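Peroxisomal fatty acid beta-oxidation multifunctional protein MFP2 (PDB 2WTB) carries out successive steps of peroxisomal fatty acid beta-oxidation, hydrating long-chain 2-enoyl-CoAs and oxidising the resulting 3-hydroxyacyl-CoAs with NAD+. Local coordinates at residues V18-L23 and V56-K61; L459-R464 and F496-M501; L521-I526 and G534-C539. All blocks are in the same frame, centred on the assembly; numbering follows the deposited sequence.

Interaction 1: V18-L23 and V56-K61; sequences VAVITL and VITGAK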
loop_
_atom_site.group_PDB
_atom_site.type_symbol
_atom_site.label_atom_id
_atom_site.label_comp_id
_atom_site.label_asym_id
_atom_site.label_seq_id
_atom_site.Cartn_x
_atom_site.Cartn_y
_atom_site.Cartn_z
ATOM N N VAL A 18 -21.506 -37.480 -7.260
ATOM C CA VAL A 18 -21.107 -36.134 -6.867
ATOM C C VAL A 18 -20.503 -35.365 -8.040
ATOM O O VAL A 18 -19.594 -35.850 -8.716
ATOM C CB VAL A 18 -20.096 -36.148 -5.704
ATOM C CG1 VAL A 18 -19.829 -34.731 -5.229
ATOM C CG2 VAL A 18 -20.612 -37.005 -4.561
ATOM N N ALA A 19 -21.016 -34.161 -8.275
ATOM C CA ALA A 19 -20.498 -33.304 -9.331
ATOM C C ALA A 19 -19.442 -32.347 -8.781
ATOM O O ALA A 19 -19.728 -31.528 -7.908
ATOM C CB ALA A 19 -21.633 -32.530 -9.992
ATOM N N VAL A 20 -18.222 -32.460 -9.298
ATOM C CA VAL A 20 -17.123 -31.592 -8.891
ATOM C C VAL A 20 -16.911 -30.479 -9.910
ATOM O O VAL A 20 -16.647 -30.746 -11.081
ATOM C CB VAL A 20 -15.808 -32.378 -8.756
ATOM C CG1 VAL A 20 -14.696 -31.471 -8.250
ATOM C CG2 VAL A 20 -15.997 -33.573 -7.835
ATOM N N ILE A 21 -17.023 -29.235 -9.458
ATOM C CA ILE A 21 -16.847 -28.078 -10.326
ATOM C C ILE A 21 -15.544 -27.360 -10.002
ATOM O O ILE A 21 -15.354 -26.887 -8.880
ATOM C CB ILE A 21 -18.008 -27.081 -10.166
ATOM C CG1 ILE A 21 -19.346 -27.779 -10.399
ATOM C CG2 ILE A 21 -17.842 -25.900 -11.111
ATOM C CD1 ILE A 21 -20.527 -26.858 -10.260
ATOM N N THR A 22 -14.652 -27.275 -10.987
ATOM C CA THR A 22 -13.363 -26.615 -10.795
ATOM C C THR A 22 -13.362 -25.208 -11.382
ATOM O O THR A 22 -13.650 -25.017 -12.563
ATOM C CB THR A 22 -12.201 -27.414 -11.425
ATOM O OG1 THR A 22 -12.236 -28.771 -10.965
ATOM C CG2 THR A 22 -10.860 -26.790 -11.054
ATOM N N LEU A 23 -13.035 -24.226 -10.549
ATOM C CA LEU A 23 -12.935 -22.846 -11.000
ATOM C C LEU A 23 -11.588 -22.624 -11.675
ATOM O O LEU A 23 -10.536 -22.813 -11.064
ATOM C CB LEU A 23 -13.106 -21.881 -9.826
ATOM C CG LEU A 23 -14.339 -22.081 -8.936
ATOM C CD1 LEU A 23 -14.301 -21.124 -7.755
ATOM C CD2 LEU A 23 -15.629 -21.913 -9.727
ATOM N N VAL A 56 -19.782 -30.398 -5.449
ATOM C CA VAL A 56 -18.597 -29.929 -4.752
ATOM C C VAL A 56 -17.928 -28.864 -5.610
ATOM O O VAL A 56 -17.894 -28.980 -6.832
ATOM C CB VAL A 56 -17.616 -31.081 -4.465
ATOM C CG1 VAL A 56 -16.283 -30.543 -3.966
ATOM C CG2 VAL A 56 -18.221 -32.045 -3.454
ATOM N N ILE A 57 -17.424 -27.815 -4.973
ATOM C CA ILE A 57 -16.760 -26.741 -5.699
ATOM C C ILE A 57 -15.321 -26.580 -5.229
ATOM O O ILE A 57 -15.043 -26.564 -4.029
ATOM C CB ILE A 57 -17.485 -25.394 -5.529
ATOM C CG1 ILE A 57 -18.971 -25.523 -5.880
ATOM C CG2 ILE A 57 -16.809 -24.322 -6.382
ATOM C CD1 ILE A 57 -19.746 -24.208 -5.770
ATOM N N THR A 58 -14.406 -26.463 -6.183
ATOM C CA THR A 58 -13.001 -26.261 -5.865
ATOM C C THR A 58 -12.326 -25.464 -6.972
ATOM O O THR A 58 -12.888 -25.292 -8.053
ATOM C CB THR A 58 -12.272 -27.602 -5.661
ATOM O OG1 THR A 58 -10.904 -27.360 -5.318
ATOM C CG2 THR A 58 -12.339 -28.440 -6.927
ATOM N N GLY A 59 -11.125 -24.968 -6.695
ATOM C CA GLY A 59 -10.389 -24.180 -7.666
ATOM C C GLY A 59 -9.255 -24.957 -8.306
ATOM O O GLY A 59 -8.874 -26.025 -7.827
ATOM N N ALA A 60 -8.712 -24.418 -9.392
ATOM C CA ALA A 60 -7.606 -25.060 -10.090
ATOM C C ALA A 60 -6.262 -24.651 -9.500
ATOM O O ALA A 60 -6.116 -23.557 -8.955
ATOM C CB ALA A 60 -7.653 -24.730 -11.574
ATOM N N LYS A 61 -5.282 -25.541 -9.606
ATOM C CA LYS A 61 -3.922 -25.240 -9.177
ATOM C C LYS A 61 -3.847 -24.820 -7.708
ATOM O O LYS A 61 -3.229 -23.809 -7.377
ATOM C CB LYS A 61 -3.319 -24.151 -10.066
ATOM C CG LYS A 61 -3.168 -24.555 -11.524
ATOM C CD LYS A 61 -3.023 -23.335 -12.424
ATOM C CE LYS A 61 -1.898 -22.423 -11.957
ATOM N NZ LYS A 61 -1.835 -21.156 -12.741
#
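Val18 turns its CG1 anti to the backbone N (chi1 -174°) and Val56 its CG2 anti to the carbonyl carbon, and the two methyl groups meet 3.6 Å apart, CG1 of Val18 against CG2 of Val56. At the other end, Thr22 has OG1 anti to the carbonyl carbon (chi1 -52°), which leaves CG2 anti to the backbone N and lays this methyl against the backbone just past strand 54-59, 3.6 Å from Ala60 N.

Between these two touches the strands run parallel, and the backbone does most of the binding. Ala19, Ile21 and Leu23 use their peptide groups alternately: Val56 N donates to Ala19 O at 2.7 Å, and Ile21 N returns a bond to Val56 O at 2.8 Å. The pattern is repeated one step on, with Thr58 N bound to Ile21 O and Leu23 N to Thr58 O (2.7 Å). Thr58 O also receives a CA-H...O contact, Thr22 CA lying 3.1 Å from it. A last, more bent bond runs from Ala60 N to Leu23 O.

The side chains sort onto two faces. Val20, Thr22, Val56 and Thr58 share one, where helix 193-205 covers the valines. Ile21, Leu23 and Ile57 occupy the other, with CG of Leu23 4.2 Å from CG2 of Ile57; there helix 33-46 packs on both isoleucines. That helix links the paired strands, so the whole is a beta-alpha-beta unit within the mixed sheet of the enoyl-CoA hydratase/isomerase (crotonase) domain.

Interaction 2: L459-R464 and F496-M501; sequences LLEIVR and FAVNRM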
loop_
_atom_site.group_PDB
_atom_site.type_symbol
_atom_site.label_atom_id
_atom_site.label_comp_id
_atom_site.label_asym_id
_atom_site.label_seq_id
_atom_site.Cartn_x
_atom_site.Cartn_y
_atom_site.Cartn_z
ATOM N N LEU A 459 8.301 2.326 0.981
ATOM C CA LEU A 459 8.783 2.859 -0.286
ATOM C C LEU A 459 10.283 2.671 -0.472
ATOM O O LEU A 459 11.049 2.664 0.492
ATOM C CB LEU A 459 8.438 4.342 -0.417
ATOM C CG LEU A 459 8.657 4.951 -1.802
ATOM C CD1 LEU A 459 7.588 4.458 -2.766
ATOM C CD2 LEU A 459 8.656 6.468 -1.728
ATOM N N LEU A 460 10.684 2.518 -1.729
ATOM C CA LEU A 460 12.088 2.470 -2.099
ATOM C C LEU A 460 12.288 3.221 -3.405
ATOM O O LEU A 460 11.685 2.885 -4.422
ATOM C CB LEU A 460 12.560 1.026 -2.259
ATOM C CG LEU A 460 13.912 0.858 -2.954
ATOM C CD1 LEU A 460 15.001 1.630 -2.214
ATOM C CD2 LEU A 460 14.277 -0.613 -3.085
ATOM N N GLU A 461 13.130 4.247 -3.371
ATOM C CA GLU A 461 13.455 4.995 -4.576
ATOM C C GLU A 461 14.691 4.418 -5.253
ATOM O O GLU A 461 15.796 4.515 -4.725
ATOM C CB GLU A 461 13.687 6.472 -4.257
ATOM C CG GLU A 461 12.452 7.344 -4.371
ATOM C CD GLU A 461 12.774 8.824 -4.218
ATOM O OE1 GLU A 461 13.778 9.152 -3.548
ATOM O OE2 GLU A 461 12.024 9.659 -4.768
ATOM N N ILE A 462 14.494 3.807 -6.416
ATOM C CA ILE A 462 15.612 3.360 -7.238
ATOM C C ILE A 462 16.023 4.505 -8.150
ATOM O O ILE A 462 15.329 4.819 -9.117
ATOM C CB ILE A 462 15.241 2.131 -8.089
ATOM C CG1 ILE A 462 14.959 0.928 -7.191
ATOM C CG2 ILE A 462 16.353 1.800 -9.064
ATOM C CD1 ILE A 462 14.545 -0.303 -7.951
ATOM N N VAL A 463 17.143 5.139 -7.825
ATOM C CA VAL A 463 17.615 6.295 -8.579
ATOM C C VAL A 463 18.581 5.884 -9.686
ATOM O O VAL A 463 19.708 5.465 -9.418
ATOM C CB VAL A 463 18.305 7.322 -7.662
ATOM C CG1 VAL A 463 18.726 8.542 -8.460
ATOM C CG2 VAL A 463 17.379 7.722 -6.522
ATOM N N ARG A 464 18.132 6.010 -10.930
ATOM C CA ARG A 464 18.953 5.665 -12.083
ATOM C C ARG A 464 19.686 6.902 -12.584
ATOM O O ARG A 464 19.235 8.024 -12.376
ATOM C CB ARG A 464 18.077 5.113 -13.211
ATOM C CG ARG A 464 17.526 6.203 -14.115
ATOM C CD ARG A 464 16.080 5.960 -14.509
ATOM N NE ARG A 464 15.955 5.125 -15.696
ATOM C CZ ARG A 464 14.952 5.220 -16.561
ATOM N NH1 ARG A 464 14.000 6.120 -16.371
ATOM N NH2 ARG A 464 14.906 4.422 -17.621
ATOM N N PHE A 496 15.585 13.781 -6.020
ATOM C CA PHE A 496 14.921 12.737 -6.793
ATOM C C PHE A 496 13.439 13.040 -7.027
ATOM O O PHE A 496 13.097 13.990 -7.731
ATOM C CB PHE A 496 15.092 11.377 -6.115
ATOM C CG PHE A 496 16.483 11.126 -5.607
ATOM C CD1 PHE A 496 17.583 11.372 -6.412
ATOM C CD2 PHE A 496 16.691 10.638 -4.328
ATOM C CE1 PHE A 496 18.866 11.142 -5.949
ATOM C CE2 PHE A 496 17.972 10.405 -3.858
ATOM C CZ PHE A 496 19.061 10.658 -4.671
ATOM N N ALA A 497 12.565 12.234 -6.432
ATOM C CA ALA A 497 11.124 12.403 -6.616
ATOM C C ALA A 497 10.397 12.793 -5.330
ATOM O O ALA A 497 9.749 13.835 -5.270
ATOM C CB ALA A 497 10.509 11.144 -7.204
ATOM N N VAL A 498 10.509 11.950 -4.308
ATOM C CA VAL A 498 9.756 12.132 -3.069
ATOM C C VAL A 498 10.085 13.437 -2.343
ATOM O O VAL A 498 9.211 14.276 -2.135
ATOM C CB VAL A 498 9.970 10.950 -2.106
ATOM C CG1 VAL A 498 9.202 11.173 -0.815
ATOM C CG2 VAL A 498 9.550 9.648 -2.770
ATOM N N ASN A 499 11.345 13.601 -1.957
ATOM C CA ASN A 499 11.768 14.788 -1.223
ATOM C C ASN A 499 11.648 16.077 -2.029
ATOM O O ASN A 499 11.258 17.111 -1.495
ATOM C CB ASN A 499 13.195 14.619 -0.701
ATOM C CG ASN A 499 13.282 13.610 0.424
ATOM O OD1 ASN A 499 14.371 13.266 0.882
ATOM N ND2 ASN A 499 12.129 13.129 0.875
ATOM N N ARG A 500 11.986 16.016 -3.313
ATOM C CA ARG A 500 11.861 17.184 -4.177
ATOM C C ARG A 500 10.399 17.586 -4.333
ATOM O O ARG A 500 10.074 18.762 -4.475
ATOM C CB ARG A 500 12.466 16.912 -5.554
ATOM C CG ARG A 500 12.270 18.062 -6.526
ATOM C CD ARG A 500 12.698 17.698 -7.933
ATOM N NE ARG A 500 12.373 18.762 -8.878
ATOM C CZ ARG A 500 12.556 18.676 -10.190
ATOM N NH1 ARG A 500 13.064 17.572 -10.720
ATOM N NH2 ARG A 500 12.229 19.694 -10.974
ATOM N N MET A 501 9.525 16.590 -4.304
ATOM C CA MET A 501 8.099 16.793 -4.494
ATOM C C MET A 501 7.503 17.611 -3.354
ATOM O O MET A 501 6.714 18.531 -3.578
ATOM C CB MET A 501 7.408 15.436 -4.555
ATOM C CG MET A 501 6.240 15.349 -5.505
ATOM S SD MET A 501 5.596 13.669 -5.533
ATOM C CE MET A 501 4.530 13.747 -6.963
HETATM O O HOH W 1 13.517 11.875 -2.585
#
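Glu461 extends from its strand to the start of helix 498-514, where one carboxylate oxygen, OE2, accepts two backbone N-H groups. Val498 N reaches OE2 of Glu461 at 2.8 Å in an almost straight bond (169°), while Ala497 N lies 3.1 Å from the same OE2 in a more bent one. Both come from the syn side but from opposite faces of the carboxylate plane, helping to fix its rotation. The other oxygen, OE1, is linked through a water to Asn499 N, so three consecutive amides serve one side chain.

Phe496 brings its ring beside this carboxylate: its CD2 is 3.4 Å from Glu461 OE1, which lies at the ring edge with the two planes 73° apart. Over one ring face sits Val463, whose CG2 stands 3.5 Å from the centroid of Phe496, practically on the ring normal, a CH-pi contact. Val498 completes the interface with CG2, 3.5 Å from Leu459 CD2.

This joins a strand of the Rossmann-type NAD-binding domain to the first helix of the dehydrogenase C-terminal domain. His449 on the adjoining strand meets Phe496 edge-to-face, strand 486-491 lines Val463 and Phe496 through Val490, and helix 651-662 closes over Leu459 and Val498.

Interaction 3: L521-I526 and G534-C539; sequences LIDRAI and GPFRLC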
loop_
_atom_site.group_PDB
_atom_site.type_symbol
_atom_site.label_atom_id
_atom_site.label_comp_id
_atom_site.label_asym_id
_atom_site.label_seq_id
_atom_site.Cartn_x
_atom_site.Cartn_y
_atom_site.Cartn_z
ATOM N N LEU A 521 -3.471 25.957 13.288
ATOM C CA LEU A 521 -4.610 25.868 12.383
ATOM C C LEU A 521 -4.178 25.153 11.106
ATOM O O LEU A 521 -4.888 24.286 10.596
ATOM C CB LEU A 521 -5.153 27.258 12.048
ATOM C CG LEU A 521 -5.656 28.124 13.206
ATOM C CD1 LEU A 521 -6.166 29.462 12.688
ATOM C CD2 LEU A 521 -6.739 27.405 13.996
ATOM N N ILE A 522 -3.005 25.525 10.600
ATOM C CA ILE A 522 -2.433 24.886 9.421
ATOM C C ILE A 522 -2.389 23.372 9.601
ATOM O O ILE A 522 -2.910 22.622 8.775
ATOM C CB ILE A 522 -1.000 25.383 9.148
ATOM C CG1 ILE A 522 -0.964 26.909 9.031
ATOM C CG2 ILE A 522 -0.438 24.732 7.889
ATOM C CD1 ILE A 522 -1.558 27.443 7.748
ATOM N N ASP A 523 -1.766 22.932 10.691
ATOM C CA ASP A 523 -1.624 21.509 10.978
ATOM C C ASP A 523 -2.971 20.801 11.069
ATOM O O ASP A 523 -3.145 19.716 10.515
ATOM C CB ASP A 523 -0.829 21.295 12.268
ATOM C CG ASP A 523 0.659 21.508 12.075
ATOM O OD1 ASP A 523 1.054 22.021 11.007
ATOM O OD2 ASP A 523 1.436 21.161 12.988
ATOM N N ARG A 524 -3.919 21.418 11.766
ATOM C CA ARG A 524 -5.235 20.819 11.955
ATOM C C ARG A 524 -5.991 20.701 10.634
ATOM O O ARG A 524 -6.656 19.697 10.375
ATOM C CB ARG A 524 -6.055 21.627 12.963
ATOM N N ALA A 525 -5.883 21.729 9.801
ATOM C CA ALA A 525 -6.568 21.735 8.516
ATOM C C ALA A 525 -6.041 20.625 7.619
ATOM O O ALA A 525 -6.795 20.002 6.869
ATOM C CB ALA A 525 -6.405 23.084 7.837
ATOM N N ILE A 526 -4.739 20.379 7.713
ATOM C CA ILE A 526 -4.059 19.442 6.826
ATOM C C ILE A 526 -4.049 18.014 7.373
ATOM O O ILE A 526 -4.040 17.049 6.607
ATOM C CB ILE A 526 -2.625 19.919 6.518
ATOM C CG1 ILE A 526 -2.673 21.240 5.747
ATOM C CG2 ILE A 526 -1.865 18.866 5.733
ATOM C CD1 ILE A 526 -1.318 21.854 5.483
ATOM N N GLY A 534 0.636 17.273 10.570
ATOM C CA GLY A 534 0.653 18.619 10.033
ATOM C C GLY A 534 2.055 18.981 9.592
ATOM O O GLY A 534 3.019 18.364 10.039
ATOM N N PRO A 535 2.179 19.983 8.710
ATOM C CA PRO A 535 3.483 20.423 8.205
ATOM C C PRO A 535 4.485 20.655 9.334
ATOM O O PRO A 535 5.584 20.103 9.305
ATOM C CB PRO A 535 3.157 21.748 7.516
ATOM C CG PRO A 535 1.744 21.600 7.084
ATOM C CD PRO A 535 1.069 20.762 8.136
ATOM N N PHE A 536 4.100 21.461 10.316
ATOM C CA PHE A 536 4.977 21.771 11.438
ATOM C C PHE A 536 5.087 20.584 12.389
ATOM O O PHE A 536 6.174 20.246 12.858
ATOM C CB PHE A 536 4.474 23.012 12.178
ATOM C CG PHE A 536 4.254 24.196 11.281
ATOM C CD1 PHE A 536 3.002 24.454 10.747
ATOM C CD2 PHE A 536 5.302 25.042 10.958
ATOM C CE1 PHE A 536 2.798 25.538 9.914
ATOM C CE2 PHE A 536 5.105 26.125 10.125
ATOM C CZ PHE A 536 3.851 26.373 9.602
ATOM N N ARG A 537 3.951 19.952 12.662
ATOM C CA ARG A 537 3.906 18.777 13.521
ATOM C C ARG A 537 4.848 17.692 13.005
ATOM O O ARG A 537 5.548 17.040 13.780
ATOM C CB ARG A 537 2.471 18.254 13.612
ATOM C CG ARG A 537 2.320 16.887 14.250
ATOM C CD ARG A 537 2.988 16.808 15.608
ATOM N NE ARG A 537 2.484 15.675 16.378
ATOM C CZ ARG A 537 3.157 15.076 17.354
ATOM N NH1 ARG A 537 4.373 15.494 17.675
ATOM N NH2 ARG A 537 2.615 14.054 18.001
ATOM N N LEU A 538 4.862 17.511 11.688
ATOM C CA LEU A 538 5.749 16.548 11.045
ATOM C C LEU A 538 7.182 17.066 11.025
ATOM O O LEU A 538 8.137 16.292 11.090
ATOM C CB LEU A 538 5.265 16.249 9.622
ATOM C CG LEU A 538 6.171 15.439 8.689
ATOM C CD1 LEU A 538 5.341 14.590 7.733
ATOM C CD2 LEU A 538 7.126 16.348 7.923
ATOM N N CYS A 539 7.324 18.384 10.939
ATOM C CA CYS A 539 8.636 19.017 10.914
ATOM C C CYS A 539 9.387 18.782 12.222
ATOM O O CYS A 539 10.610 18.653 12.234
ATOM C CB CYS A 539 8.499 20.516 10.646
ATOM S SG CYS A 539 10.062 21.368 10.358
#
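Ile526 sets its CD1 against the CG-CD edge of Pro535, 3.5 Å from Pro535 CG, and Ile522 comes to the same ring carbon with its CG2 branch, at 3.9 Å. The proline ring thus sits against two side chains one helical turn apart on helix 519-529. Ile522 also serves a second ring: its CB stands in the plane of the Phe536 ring, at the edge, 3.9 Å from CE1 of Phe536, so that the aromatic group meets the helix edge-on.

The polar half of the contact belongs to Asp523. With CG anti to the carbonyl carbon (chi1 -76°), its carboxylate swings across to the first turn of helix 535-542 and uses both oxygens there. OD1 of Asp523 accepts from Phe536 N at 3.2 Å, and OD2 from Arg537 N at 2.8 Å, the second bond more bent (135°). Each is approached on the syn side, somewhat out of the carboxylate plane, so the two oxygens together fix how the group is turned.

Such pairing of an acidic side chain with the first amides of a helix is a familiar way of closing a helix start, here supplied by the preceding helix within the all-helical C-terminal domain of 3-hydroxyacyl-CoA dehydrogenase. The negative carboxylate would be favoured by the positive end of the helix dipole. Gly534 holds the N-cap position and, having no side chain, lets the carboxylate come close: CG of Asp523 is 3.5 Å from CA of Gly534.

The segments 521-526 and 535-539 run nearly at right angles (99°), their axes 8.6 Å apart at closest. Helix 498-514 packs on this corner through Tyr505, which touches both Ile526 and Pro535, while Ile627 of helix 624-644 lies on Ile522.

Overall arrangement
The three contacts follow one another along the chain and divide between its two catalytic parts. Interaction 1 belongs to the N-terminal hydratase/isomerase part, where the side chain of Leu23 lies about 11 Å from that of Glu119, a predicted active-site nucleophile. Interactions 2 and 3 belong to the dehydrogenase part. The former ties a strand of the NAD-binding domain to the start of helix 498-514, and the latter joins the next two helices, so interactions 2 and 3 are close: about 23 Å between centres and 9 Å between nearest atoms. Interaction 1 stands on the opposite side of the chain's centre, about 46 Å from interaction 2 and 54 Å from interaction 3, centre to centre.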